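Local structure of N-acylglucosamine 2-epimerase (Marinomonas mediterranea, 5X32) at residues Met177-Cys180 with Glu181-Ser185; Leu196-Ala199 with Lys200-Lys204; Leu259-Leu262 with Asp263-Pro267; Ser266-Asn269 with Trp270-Pro273. The protein catalyses the reversible isomerisation of D-mannose to D-fructose and, with lower efficiency, also acts on D-lyxose. All coordinates share one frame; numbering follows the deposited sequence.

The four contacts follow one arc of an (alpha/alpha)6 barrel and illustrate how local helix geometry builds a larger fold. Contact 1 lies deepest, with the side chain of His-178 about 4 Å from that of His-380, a probable catalytic residue, and a bound phosphate beside it. Contact 2, on the helix that follows in the chain, has its centre 9 Å away and packs Arg-198 and Leu-202 on contact 1. Contact 3 touches both: Met-184 SD lies 3.5 Å from Leu-262 CD2, and Leu-196 also meets Leu-262. Contact 4 shares Ser-266 and Pro-267 with contact 3, and Lys-200 ties its loop back to contact 2.

Contact 1. Residues Met177-Cys180 with Glu181-Ser185; sequences MHMC and EALMS. With PO4 (phosphate ion), chain C.
His-178 ND1 donates to Glu-181 OE1 over 2.9 Å, a nearly straight bond (170° at the hydrogen) that meets the carboxylate oxygen almost along its C-O axis and lies close to the plane of the imidazole. The two side chains run alongside each other from positions three residues apart, with ring and carboxylate planes turned 40° from one another. Glu-181 sends CG away from its own N (chi1 166°) and stays extended beyond it, which brings OE1 to the ND1 edge of the ring. At the other end of the imidazole, NE2 gives a more bent bond of 2.9 Å to phosphate O3, so both ring nitrogens are engaged and the rotation of the ring is fixed. Tyr-113 OH holds the same phosphate, which probably came from the crystallisation liquor. This helix, 173-190, belongs to the (alpha/alpha)6 barrel of the N-acylglucosamine 2-epimerase family, and the pair lies beside the probable catalytic centre: His-380 is close to His-178, and Met-177 packs on His-251, both probable proton donors or acceptors by analogy with relatives. A different side of the helix is apolar. There Met-179, folded back at chi2, lays its CE against Leu-183 CG at 3.6 Å, one turn further on, and the two share Leu-202 of helix 193-212 as a neighbour. Main-chain bonds such as Glu-181 N to Met-177 O, 3.0 Å, run beneath these side chains.

Contact 2. Residues Leu196-Ala199 with Lys200-Lys204; sequences LDRA and KLLAK
Lys-200 N bonds to Leu-196 O at 2.9 Å, the first of four successive i to i+4 links that carry the helix through these residues. Leu-201 N repeats the bond to Asp-197 O, Leu-202 N to Arg-198 O and Ala-203 N to Ala-199 O, so the backbone is regular throughout. Apolar contacts follow the same spacing. Leu-196 CD1 rests 3.9 Å from Lys-200 CG, the leucine branch lying across the aliphatic part of the lysine. Because Lys-200 CG sits beside its own N (chi1 -52°), the chain first passes over the Leu-196 carbonyl before it bends at chi3. On another side of the helix, Arg-198 is bent at chi2 and chi3, and its CG and CD touch Leu-202 CD1 and CG, at 4.2 Å in either case. The polar ends then leave the contact altogether. Lys-200 NZ reaches the 266-269 loop, salt-bridged to Glu-268 OE1 and hydrogen-bonded to Ser-266 OG, while the Arg-198 guanidinium reaches helix 133-147 in a salt bridge with Glu-145 and makes a cation-pi contact with Trp-149. A methionine in place of Lys-200 would probably leave the Glu-268 carboxylate without its charged mate and Ser-266 OG without this partner. Leu-196 and Ala-203 reach Leu-262 of helix 249-265, whereas Leu-202 and Arg-198 pack on helix 173-190. Helix 193-212 thus packs between helices 173-190 and 249-265, as consecutive helices do in the (alpha/alpha)6 barrel of this family.

Contact 3. Residues Leu259-Leu262 with Asp263-Pro267; sequences LLML and DKRSP
Leu-262 O accepts the N-H of Ser-266 at 2.8 Å, a straight bond (169° at the hydrogen) that closes the last turn of helix 249-265. The same oxygen also takes a weak bond from Arg-265 N, 3.0 Å away, consistent with the helix ending here. The Leu-262 side chain packs against Met-184 of helix 173-190 and Tyr-271 of helix 271-286. Asp-263, next in the chain, sets its CB 3.3 Å from Leu-259 O. Its carboxylate points beyond the helix, where OD1 takes a weak bond from Glu-268 N. Met-261 and Arg-265, one turn apart, run side by side in the same direction. Met-261 bends at chi3 (64°) and thereby swings CE to the edge of the guanidinium, in its plane, 3.7 Å from Arg-265 NH2. Arg-265 stays extended from CG to NE and passes over the Met-261 carbonyl, with CG 3.1 Å from that oxygen. Its charge is met further out by Asp-188, in a salt bridge through NH1. Ser-266 then leaves helical geometry, and Pro-267, which has no N-H to give, carries the chain onward. The arrangement is that of a helix C-terminus opening into the short connection between two consecutive helices of an (alpha/alpha)6 barrel.

Contact 4. Residues Ser266-Asn269 with Trp270-Pro273; sequences SPEN and WYLP
Glu-268 CB sits squarely over one face of the Tyr-271 ring, 3.5 Å from its centroid and only 9° off the normal, a well-formed CH-pi contact. Tyr-271 reaches this place with CG beside its own N, which folds the ring back along the loop. Chi1 of Glu-268 (-135°) brings CG to 3.6 Å from Trp-270 NE1; the bend at chi2 then stands the carboxylate almost perpendicular to the tyrosine ring. Trp-270 takes the crowded position for CG, between its N and carbonyl carbon (chi1 66°). That turn presents one face of the indole to the edge of the Tyr-271 ring, whose CD1 lies 3.5 Å above the indole plane, while Trp-270 CZ2 meets the phenol ring at its edge. Beneath the side chains, Tyr-271 N bonds to Glu-268 O at 3.1 Å, closing a type I turn through Asn-269 and Trp-270 that leads into helix 271-286. Replacing the tyrosine by alanine would probably leave Glu-268 CB without its aromatic floor and remove a partner from the indole face. The chemistry thus divides Glu-268: CB rests on the tyrosine face and CG lies close to the indole nitrogen, while OE1 is turned to helix 193-212, where its charge is paired.

Contact 1. Residues Met177-Cys180 with Glu181-Ser185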
ATOM      1  N   MET A 177       5.827   4.094   6.755  1.00 45.33           N
ATOM      2  CA  MET A 177       5.618   2.733   6.289  1.00 51.70           C
ATOM      3  C   MET A 177       5.707   2.656   4.769  1.00 51.12           C
ATOM      4  O   MET A 177       6.526   1.912   4.187  1.00 50.77           O
ATOM      5  CB  MET A 177       4.264   2.222   6.755  1.00 55.07           C
ATOM      6  CG  MET A 177       4.038   0.736   6.536  1.00 56.49           C
ATOM      7  SD  MET A 177       2.370   0.232   7.028  1.00 65.74           S
ATOM      8  CE  MET A 177       1.391   1.267   5.923  1.00 58.35           C
ATOM      9  N   HIS A 178       4.882   3.457   4.110  1.00 56.81           N
ATOM     10  CA  HIS A 178       4.858   3.399   2.649  1.00 53.03           C
ATOM     11  C   HIS A 178       6.170   3.903   2.064  1.00 56.34           C
ATOM     12  O   HIS A 178       6.592   3.484   0.975  1.00 53.90           O
ATOM     13  CB  HIS A 178       3.664   4.173   2.135  1.00 49.44           C
ATOM     14  CG  HIS A 178       2.396   3.390   2.199  1.00 54.29           C
ATOM     15  ND1 HIS A 178       2.213   2.222   1.489  1.00 58.12           N
ATOM     16  CD2 HIS A 178       1.284   3.552   2.954  1.00 56.25           C
ATOM     17  CE1 HIS A 178       1.015   1.732   1.757  1.00 57.38           C
ATOM     18  NE2 HIS A 178       0.432   2.519   2.646  1.00 61.12           N
ATOM     19  N   MET A 179       6.820   4.797   2.799  1.00 46.93           N
ATOM     20  CA  MET A 179       8.116   5.271   2.393  1.00 47.75           C
ATOM     21  C   MET A 179       9.127   4.140   2.383  1.00 53.90           C
ATOM     22  O   MET A 179       9.852   3.973   1.400  1.00 57.78           O
ATOM     23  CB  MET A 179       8.569   6.396   3.307  1.00 57.60           C
ATOM     24  CG  MET A 179       9.746   7.153   2.766  1.00 62.86           C
ATOM     25  SD  MET A 179       9.359   7.948   1.202  1.00 70.25           S
ATOM     26  CE  MET A 179      11.007   7.892   0.486  1.00 63.78           C
ATOM     27  N   CYS A 180       9.110   3.330   3.444  1.00 51.95           N
ATOM     28  CA  CYS A 180       9.971   2.166   3.559  1.00 49.69           C
ATOM     29  C   CYS A 180       9.764   1.222   2.404  1.00 50.14           C
ATOM     30  O   CYS A 180      10.723   0.791   1.740  1.00 53.77           O
ATOM     31  CB  CYS A 180       9.687   1.437   4.877  1.00 53.33           C
ATOM     32  SG  CYS A 180      10.359  -0.251   4.967  1.00 55.05           S
ATOM     33  N   GLU A 181       8.496   0.959   2.120  1.00 51.98           N
ATOM     34  CA  GLU A 181       8.137   0.101   1.003  1.00 52.35           C
ATOM     35  C   GLU A 181       8.654   0.618  -0.338  1.00 59.70           C
ATOM     36  O   GLU A 181       9.252  -0.131  -1.144  1.00 62.49           O
ATOM     37  CB  GLU A 181       6.632  -0.005   0.933  1.00 55.25           C
ATOM     38  CG  GLU A 181       6.130  -0.580  -0.358  1.00 59.82           C
ATOM     39  CD  GLU A 181       4.678  -0.213  -0.624  1.00 67.93           C
ATOM     40  OE1 GLU A 181       4.197   0.809  -0.065  1.00 70.25           O
ATOM     41  OE2 GLU A 181       4.022  -0.946  -1.404  1.00 68.05           O
ATOM     42  N   ALA A 182       8.458   1.922  -0.543  1.00 54.86           N
ATOM     43  CA  ALA A 182       8.802   2.560  -1.795  1.00 57.09           C
ATOM     44  C   ALA A 182      10.291   2.457  -2.008  1.00 59.24           C
ATOM     45  O   ALA A 182      10.754   2.118  -3.106  1.00 58.14           O
ATOM     46  CB  ALA A 182       8.359   4.021  -1.792  1.00 57.28           C
ATOM     47  N   LEU A 183      11.038   2.702  -0.938  1.00 55.12           N
ATOM     48  CA  LEU A 183      12.495   2.670  -1.014  1.00 60.05           C
ATOM     49  C   LEU A 183      13.029   1.256  -1.258  1.00 66.94           C
ATOM     50  O   LEU A 183      14.080   1.113  -1.900  1.00 67.05           O
ATOM     51  CB  LEU A 183      13.105   3.262   0.242  1.00 60.80           C
ATOM     52  CG  LEU A 183      12.851   4.766   0.320  1.00 64.57           C
ATOM     53  CD1 LEU A 183      13.282   5.285   1.666  1.00 61.27           C
ATOM     54  CD2 LEU A 183      13.588   5.488  -0.785  1.00 61.97           C
ATOM     55  N   MET A 184      12.338   0.220  -0.757  1.00 54.48           N
ATOM     56  CA  MET A 184      12.698  -1.138  -1.186  1.00 53.82           C
ATOM     57  C   MET A 184      12.480  -1.352  -2.691  1.00 62.40           C
ATOM     58  O   MET A 184      13.300  -1.991  -3.372  1.00 60.06           O
ATOM     59  CB  MET A 184      11.905  -2.180  -0.424  1.00 54.78           C
ATOM     60  CG  MET A 184      12.386  -2.379   0.992  1.00 65.14           C
ATOM     61  SD  MET A 184      11.334  -3.524   1.875  1.00 67.33           S
ATOM     62  CE  MET A 184      11.650  -4.951   0.887  1.00 52.18           C
ATOM     63  N   SER A 185      11.382  -0.804  -3.215  1.00 60.40           N
ATOM     64  CA  SER A 185      11.120  -0.907  -4.648  1.00 57.93           C
ATOM     65  C   SER A 185      12.236  -0.208  -5.434  1.00 66.87           C
ATOM     66  O   SER A 185      12.684  -0.674  -6.500  1.00 62.26           O
ATOM     67  CB  SER A 185       9.764  -0.293  -4.991  1.00 58.66           C
ATOM     68  OG  SER A 185       9.453  -0.451  -6.366  1.00 69.37           O
TER
HETATM   69  P   PO4 C 401      -2.540   2.626   3.970  1.00 84.04           P
HETATM   70  O1  PO4 C 401      -1.835   3.591   4.898  1.00 72.41           O
HETATM   71  O2  PO4 C 401      -3.952   2.387   4.479  1.00 73.69           O
HETATM   72  O3  PO4 C 401      -1.840   1.279   3.874  1.00 69.96           O
HETATM   73  O4  PO4 C 401      -2.530   3.268   2.605  1.00 72.61           O

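Contact 2. Residues Leu196-Ala199 with Lys200-Lys204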
ATOM      1  N   LEU A 196      18.038   1.151   0.229  1.00 70.26           N
ATOM      2  CA  LEU A 196      17.851   0.020   1.126  1.00 64.18           C
ATOM      3  C   LEU A 196      18.245   0.424   2.536  1.00 66.00           C
ATOM      4  O   LEU A 196      17.588   0.020   3.502  1.00 68.54           O
ATOM      5  CB  LEU A 196      18.641  -1.200   0.652  1.00 62.01           C
ATOM      6  CG  LEU A 196      18.548  -2.444   1.536  1.00 71.68           C
ATOM      7  CD1 LEU A 196      17.104  -2.821   1.797  1.00 73.21           C
ATOM      8  CD2 LEU A 196      19.268  -3.610   0.875  1.00 74.49           C
ATOM      9  N   ASP A 197      19.292   1.240   2.667  1.00 61.63           N
ATOM     10  CA  ASP A 197      19.717   1.645   4.004  1.00 65.68           C
ATOM     11  C   ASP A 197      18.664   2.540   4.668  1.00 66.47           C
ATOM     12  O   ASP A 197      18.368   2.412   5.876  1.00 64.63           O
ATOM     13  CB  ASP A 197      21.066   2.355   3.945  1.00 69.08           C
ATOM     14  CG  ASP A 197      22.213   1.401   3.631  1.00 82.74           C
ATOM     15  OD1 ASP A 197      22.027   0.170   3.786  1.00 81.16           O
ATOM     16  OD2 ASP A 197      23.287   1.877   3.190  1.00 87.24           O
ATOM     17  N   ARG A 198      18.039   3.399   3.874  1.00 65.66           N
ATOM     18  CA  ARG A 198      16.992   4.249   4.434  1.00 68.97           C
ATOM     19  C   ARG A 198      15.753   3.391   4.806  1.00 68.41           C
ATOM     20  O   ARG A 198      15.128   3.591   5.861  1.00 60.65           O
ATOM     21  CB  ARG A 198      16.637   5.372   3.452  1.00 60.60           C
ATOM     22  CG  ARG A 198      15.574   6.321   3.942  1.00 64.19           C
ATOM     23  CD  ARG A 198      15.888   6.897   5.302  1.00 68.01           C
ATOM     24  NE  ARG A 198      17.169   7.599   5.350  1.00 71.33           N
ATOM     25  CZ  ARG A 198      17.314   8.897   5.090  1.00 75.56           C
ATOM     26  NH1 ARG A 198      16.269   9.634   4.743  1.00 73.26           N
ATOM     27  NH2 ARG A 198      18.506   9.461   5.154  1.00 74.99           N
ATOM     28  N   ALA A 199      15.413   2.425   3.954  1.00 65.34           N
ATOM     29  CA  ALA A 199      14.287   1.552   4.238  1.00 60.72           C
ATOM     30  C   ALA A 199      14.519   0.843   5.551  1.00 62.21           C
ATOM     31  O   ALA A 199      13.630   0.810   6.404  1.00 60.26           O
ATOM     32  CB  ALA A 199      14.077   0.539   3.124  1.00 60.22           C
ATOM     33  N   LYS A 200      15.725   0.320   5.753  1.00 62.90           N
ATOM     34  CA  LYS A 200      15.977  -0.404   6.997  1.00 60.62           C
ATOM     35  C   LYS A 200      15.971   0.496   8.228  1.00 57.46           C
ATOM     36  O   LYS A 200      15.549   0.068   9.319  1.00 57.33           O
ATOM     37  CB  LYS A 200      17.281  -1.181   6.897  1.00 54.99           C
ATOM     38  CG  LYS A 200      17.342  -2.054   5.661  1.00 63.63           C
ATOM     39  CD  LYS A 200      18.609  -2.874   5.628  1.00 70.41           C
ATOM     40  CE  LYS A 200      18.947  -3.353   7.022  1.00 61.15           C
ATOM     41  NZ  LYS A 200      19.809  -4.554   7.010  1.00 67.48           N
ATOM     42  N   LEU A 201      16.405   1.740   8.052  1.00 58.78           N
ATOM     43  CA  LEU A 201      16.378   2.703   9.155  1.00 59.48           C
ATOM     44  C   LEU A 201      14.940   3.044   9.568  1.00 61.04           C
ATOM     45  O   LEU A 201      14.623   3.132  10.761  1.00 55.85           O
ATOM     46  CB  LEU A 201      17.133   3.976   8.773  1.00 61.19           C
ATOM     47  CG  LEU A 201      17.188   5.093   9.821  1.00 63.69           C
ATOM     48  CD1 LEU A 201      17.634   4.586  11.172  1.00 50.92           C
ATOM     49  CD2 LEU A 201      18.059   6.257   9.357  1.00 61.75           C
ATOM     50  N   LEU A 202      14.080   3.242   8.569  1.00 62.21           N
ATOM     51  CA  LEU A 202      12.670   3.517   8.801  1.00 57.77           C
ATOM     52  C   LEU A 202      12.023   2.325   9.497  1.00 59.51           C
ATOM     53  O   LEU A 202      11.269   2.476  10.478  1.00 56.25           O
ATOM     54  CB  LEU A 202      11.966   3.835   7.481  1.00 56.76           C
ATOM     55  CG  LEU A 202      12.438   5.127   6.820  1.00 58.90           C
ATOM     56  CD1 LEU A 202      11.827   5.329   5.443  1.00 57.54           C
ATOM     57  CD2 LEU A 202      12.116   6.296   7.733  1.00 61.94           C
ATOM     58  N   ALA A 203      12.320   1.139   8.972  1.00 59.97           N
ATOM     59  CA  ALA A 203      11.828  -0.102   9.556  1.00 58.64           C
ATOM     60  C   ALA A 203      12.192  -0.162  11.024  1.00 58.66           C
ATOM     61  O   ALA A 203      11.317  -0.377  11.858  1.00 58.57           O
ATOM     62  CB  ALA A 203      12.390  -1.317   8.820  1.00 58.42           C
ATOM     63  N   LYS A 204      13.471   0.067  11.339  1.00 56.85           N
ATOM     64  CA  LYS A 204      13.933   0.016  12.729  1.00 61.28           C
ATOM     65  C   LYS A 204      13.205   1.039  13.590  1.00 62.85           C
ATOM     66  O   LYS A 204      12.773   0.733  14.715  1.00 58.05           O
ATOM     67  CB  LYS A 204      15.442   0.249  12.833  1.00 66.31           C
ATOM     68  CG  LYS A 204      15.943   0.268  14.287  1.00 59.77           C
ATOM     69  CD  LYS A 204      17.328  -0.328  14.451  1.00 63.61           C
ATOM     70  CE  LYS A 204      17.252  -1.833  14.634  1.00 73.02           C
ATOM     71  NZ  LYS A 204      18.524  -2.558  14.395  1.00 73.45           N
TER

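Contact 3. Residues Leu259-Leu262 with Asp263-Pro267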
ATOM      1  N   LEU A 259       9.013  -6.199   7.046  1.00 49.23           N
ATOM      2  CA  LEU A 259      10.147  -6.778   7.771  1.00 56.67           C
ATOM      3  C   LEU A 259      10.662  -8.042   7.103  1.00 57.55           C
ATOM      4  O   LEU A 259      11.864  -8.238   7.013  1.00 60.08           O
ATOM      5  CB  LEU A 259       9.777  -7.108   9.212  1.00 45.86           C
ATOM      6  CG  LEU A 259       9.364  -5.889  10.035  1.00 52.48           C
ATOM      7  CD1 LEU A 259       9.095  -6.259  11.502  1.00 49.21           C
ATOM      8  CD2 LEU A 259      10.344  -4.730   9.887  1.00 48.57           C
ATOM      9  N   LEU A 260       9.770  -8.909   6.639  1.00 55.86           N
ATOM     10  CA  LEU A 260      10.251 -10.159   6.048  1.00 57.80           C
ATOM     11  C   LEU A 260      10.887  -9.879   4.681  1.00 56.38           C
ATOM     12  O   LEU A 260      11.904 -10.485   4.292  1.00 59.78           O
ATOM     13  CB  LEU A 260       9.112 -11.184   5.964  1.00 53.67           C
ATOM     14  CG  LEU A 260       8.570 -11.498   7.363  1.00 53.49           C
ATOM     15  CD1 LEU A 260       7.436 -12.481   7.366  1.00 59.59           C
ATOM     16  CD2 LEU A 260       9.669 -12.004   8.264  1.00 60.36           C
ATOM     17  N   MET A 261      10.313  -8.922   3.970  1.00 60.00           N
ATOM     18  CA  MET A 261      10.870  -8.503   2.698  1.00 59.29           C
ATOM     19  C   MET A 261      12.289  -7.901   2.882  1.00 59.55           C
ATOM     20  O   MET A 261      13.192  -8.155   2.089  1.00 61.34           O
ATOM     21  CB  MET A 261       9.919  -7.517   2.046  1.00 56.04           C
ATOM     22  CG  MET A 261       8.657  -8.142   1.476  1.00 63.92           C
ATOM     23  SD  MET A 261       7.594  -6.876   0.746  1.00 62.58           S
ATOM     24  CE  MET A 261       8.615  -6.269  -0.607  1.00 56.61           C
ATOM     25  N   LEU A 262      12.482  -7.132   3.945  1.00 53.25           N
ATOM     26  CA  LEU A 262      13.786  -6.583   4.271  1.00 57.02           C
ATOM     27  C   LEU A 262      14.725  -7.691   4.737  1.00 61.84           C
ATOM     28  O   LEU A 262      15.914  -7.677   4.454  1.00 65.09           O
ATOM     29  CB  LEU A 262      13.646  -5.536   5.364  1.00 54.09           C
ATOM     30  CG  LEU A 262      13.214  -4.167   4.868  1.00 58.26           C
ATOM     31  CD1 LEU A 262      13.069  -3.246   6.053  1.00 61.28           C
ATOM     32  CD2 LEU A 262      14.203  -3.615   3.852  1.00 58.16           C
ATOM     33  N   ASP A 263      14.175  -8.675   5.433  1.00 63.03           N
ATOM     34  CA  ASP A 263      14.968  -9.768   5.961  1.00 63.19           C
ATOM     35  C   ASP A 263      15.507 -10.632   4.830  1.00 66.45           C
ATOM     36  O   ASP A 263      16.470 -11.378   5.033  1.00 66.06           O
ATOM     37  CB  ASP A 263      14.162 -10.613   6.948  1.00 64.48           C
ATOM     38  CG  ASP A 263      15.047 -11.475   7.820  1.00 67.69           C
ATOM     39  OD1 ASP A 263      16.278 -11.252   7.811  1.00 70.28           O
ATOM     40  OD2 ASP A 263      14.513 -12.335   8.549  1.00 76.36           O
ATOM     41  N   LYS A 264      14.892 -10.577   3.647  1.00 63.78           N
ATOM     42  CA  LYS A 264      15.494 -11.357   2.572  1.00 65.97           C
ATOM     43  C   LYS A 264      16.506 -10.513   1.815  1.00 71.90           C
ATOM     44  O   LYS A 264      17.460 -11.044   1.256  1.00 75.65           O
ATOM     45  CB  LYS A 264      14.421 -11.873   1.602  1.00 65.28           C
ATOM     46  CG  LYS A 264      14.783 -11.929   0.077  1.00 87.53           C
ATOM     47  CD  LYS A 264      15.995 -12.767  -0.383  1.00 82.70           C
ATOM     48  CE  LYS A 264      15.937 -13.019  -1.894  1.00 90.84           C
ATOM     49  NZ  LYS A 264      15.901 -11.714  -2.698  1.00 88.05           N
ATOM     50  N   ARG A 265      16.385  -9.198   1.882  1.00 70.35           N
ATOM     51  CA  ARG A 265      17.336  -8.359   1.165  1.00 66.60           C
ATOM     52  C   ARG A 265      18.585  -8.090   1.982  1.00 69.97           C
ATOM     53  O   ARG A 265      19.705  -8.281   1.510  1.00 74.36           O
ATOM     54  CB  ARG A 265      16.675  -7.048   0.749  1.00 66.07           C
ATOM     55  CG  ARG A 265      15.358  -7.283   0.079  1.00 68.42           C
ATOM     56  CD  ARG A 265      14.765  -6.047  -0.565  1.00 70.37           C
ATOM     57  NE  ARG A 265      13.401  -6.316  -1.000  1.00 67.64           N
ATOM     58  CZ  ARG A 265      13.065  -7.144  -1.983  1.00 70.68           C
ATOM     59  NH1 ARG A 265      13.998  -7.798  -2.660  1.00 81.42           N
ATOM     60  NH2 ARG A 265      11.788  -7.317  -2.295  1.00 68.89           N
ATOM     61  N   SER A 266      18.394  -7.675   3.222  1.00 69.69           N
ATOM     62  CA  SER A 266      19.509  -7.330   4.081  1.00 63.15           C
ATOM     63  C   SER A 266      19.152  -7.761   5.499  1.00 65.03           C
ATOM     64  O   SER A 266      18.602  -6.972   6.274  1.00 65.47           O
ATOM     65  CB  SER A 266      19.785  -5.823   3.974  1.00 65.18           C
ATOM     66  OG  SER A 266      20.802  -5.378   4.848  1.00 67.34           O
ATOM     67  N   PRO A 267      19.435  -9.036   5.827  1.00 70.10           N
ATOM     68  CA  PRO A 267      18.973  -9.719   7.053  1.00 60.61           C
ATOM     69  C   PRO A 267      19.327  -9.036   8.374  1.00 60.91           C
ATOM     70  O   PRO A 267      20.303  -8.308   8.464  1.00 68.55           O
ATOM     71  CB  PRO A 267      19.647 -11.089   6.980  1.00 57.38           C
ATOM     72  CG  PRO A 267      20.117 -11.261   5.585  1.00 57.77           C
ATOM     73  CD  PRO A 267      20.229  -9.914   4.946  1.00 67.41           C
TER

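Contact 4. Residues Ser266-Asn269 with Trp270-Pro273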
ATOM      1  N   SER A 266      18.394  -7.675   3.222  1.00 69.69           N
ATOM      2  CA  SER A 266      19.509  -7.330   4.081  1.00 63.15           C
ATOM      3  C   SER A 266      19.152  -7.761   5.499  1.00 65.03           C
ATOM      4  O   SER A 266      18.602  -6.972   6.274  1.00 65.47           O
ATOM      5  CB  SER A 266      19.785  -5.823   3.974  1.00 65.18           C
ATOM      6  OG  SER A 266      20.802  -5.378   4.848  1.00 67.34           O
ATOM      7  N   PRO A 267      19.435  -9.036   5.827  1.00 70.10           N
ATOM      8  CA  PRO A 267      18.973  -9.719   7.053  1.00 60.61           C
ATOM      9  C   PRO A 267      19.327  -9.036   8.374  1.00 60.91           C
ATOM     10  O   PRO A 267      20.303  -8.308   8.464  1.00 68.55           O
ATOM     11  CB  PRO A 267      19.647 -11.089   6.980  1.00 57.38           C
ATOM     12  CG  PRO A 267      20.117 -11.261   5.585  1.00 57.77           C
ATOM     13  CD  PRO A 267      20.229  -9.914   4.946  1.00 67.41           C
ATOM     14  N   GLU A 268      18.511  -9.297   9.387  1.00 60.96           N
ATOM     15  CA  GLU A 268      18.625  -8.689  10.706  1.00 60.43           C
ATOM     16  C   GLU A 268      17.890  -9.590  11.693  1.00 63.99           C
ATOM     17  O   GLU A 268      16.737  -9.958  11.445  1.00 64.64           O
ATOM     18  CB  GLU A 268      18.026  -7.286  10.720  1.00 62.62           C
ATOM     19  CG  GLU A 268      18.873  -6.249  11.430  1.00 71.59           C
ATOM     20  CD  GLU A 268      19.946  -5.664  10.525  1.00 78.99           C
ATOM     21  OE1 GLU A 268      19.602  -5.099   9.466  1.00 81.10           O
ATOM     22  OE2 GLU A 268      21.137  -5.771  10.864  1.00 89.90           O
ATOM     23  N   ASN A 269      18.528  -9.941  12.809  1.00 62.14           N
ATOM     24  CA  ASN A 269      18.016 -11.042  13.613  1.00 59.16           C
ATOM     25  C   ASN A 269      16.722 -10.730  14.394  1.00 59.89           C
ATOM     26  O   ASN A 269      16.110 -11.643  14.951  1.00 62.53           O
ATOM     27  CB  ASN A 269      19.103 -11.597  14.561  1.00 65.48           C
ATOM     28  CG  ASN A 269      19.551 -10.610  15.636  1.00 76.77           C
ATOM     29  OD1 ASN A 269      18.858  -9.636  15.947  1.00 78.18           O
ATOM     30  ND2 ASN A 269      20.697 -10.905  16.258  1.00 66.82           N
ATOM     31  N   TRP A 270      16.295  -9.469  14.438  1.00 60.77           N
ATOM     32  CA  TRP A 270      15.019  -9.137  15.087  1.00 59.58           C
ATOM     33  C   TRP A 270      13.826  -9.100  14.106  1.00 61.87           C
ATOM     34  O   TRP A 270      12.663  -9.074  14.530  1.00 54.38           O
ATOM     35  CB  TRP A 270      15.110  -7.789  15.814  1.00 62.35           C
ATOM     36  CG  TRP A 270      15.314  -6.595  14.902  1.00 63.38           C
ATOM     37  CD1 TRP A 270      16.504  -6.089  14.488  1.00 64.20           C
ATOM     38  CD2 TRP A 270      14.299  -5.752  14.322  1.00 66.52           C
ATOM     39  NE1 TRP A 270      16.303  -4.996  13.680  1.00 69.62           N
ATOM     40  CE2 TRP A 270      14.959  -4.767  13.564  1.00 67.50           C
ATOM     41  CE3 TRP A 270      12.902  -5.742  14.363  1.00 67.44           C
ATOM     42  CZ2 TRP A 270      14.271  -3.777  12.857  1.00 66.07           C
ATOM     43  CZ3 TRP A 270      12.220  -4.757  13.646  1.00 63.65           C
ATOM     44  CH2 TRP A 270      12.907  -3.790  12.912  1.00 62.22           C
ATOM     45  N   TYR A 271      14.114  -9.113  12.803  1.00 64.16           N
ATOM     46  CA  TYR A 271      13.068  -9.004  11.781  1.00 58.36           C
ATOM     47  C   TYR A 271      11.977 -10.063  11.946  1.00 59.26           C
ATOM     48  O   TYR A 271      10.797  -9.735  12.123  1.00 53.17           O
ATOM     49  CB  TYR A 271      13.673  -9.114  10.390  1.00 55.32           C
ATOM     50  CG  TYR A 271      14.303  -7.839   9.902  1.00 60.19           C
ATOM     51  CD1 TYR A 271      14.166  -6.657  10.616  1.00 59.98           C
ATOM     52  CD2 TYR A 271      15.040  -7.812   8.719  1.00 59.33           C
ATOM     53  CE1 TYR A 271      14.744  -5.483  10.160  1.00 60.54           C
ATOM     54  CE2 TYR A 271      15.617  -6.650   8.260  1.00 57.34           C
ATOM     55  CZ  TYR A 271      15.470  -5.488   8.987  1.00 60.53           C
ATOM     56  OH  TYR A 271      16.049  -4.319   8.548  1.00 65.10           O
ATOM     57  N   LEU A 272      12.377 -11.333  11.899  1.00 58.44           N
ATOM     58  CA  LEU A 272      11.412 -12.425  11.945  1.00 52.03           C
ATOM     59  C   LEU A 272      10.661 -12.514  13.272  1.00 53.61           C
ATOM     60  O   LEU A 272       9.452 -12.685  13.254  1.00 56.03           O
ATOM     61  CB  LEU A 272      12.094 -13.755  11.635  1.00 50.92           C
ATOM     62  CG  LEU A 272      11.141 -14.939  11.586  1.00 53.28           C
ATOM     63  CD1 LEU A 272      10.092 -14.688  10.511  1.00 52.00           C
ATOM     64  CD2 LEU A 272      11.909 -16.201  11.264  1.00 52.91           C
ATOM     65  N   PRO A 273      11.356 -12.419  14.428  1.00 58.24           N
ATOM     66  CA  PRO A 273      10.546 -12.421  15.652  1.00 52.97           C
ATOM     67  C   PRO A 273       9.567 -11.241  15.746  1.00 51.56           C
ATOM     68  O   PRO A 273       8.476 -11.395  16.302  1.00 53.40           O
ATOM     69  CB  PRO A 273      11.589 -12.344  16.770  1.00 49.55           C
ATOM     70  CG  PRO A 273      12.793 -12.946  16.181  1.00 50.16           C
ATOM     71  CD  PRO A 273      12.789 -12.597  14.731  1.00 52.54           C
TER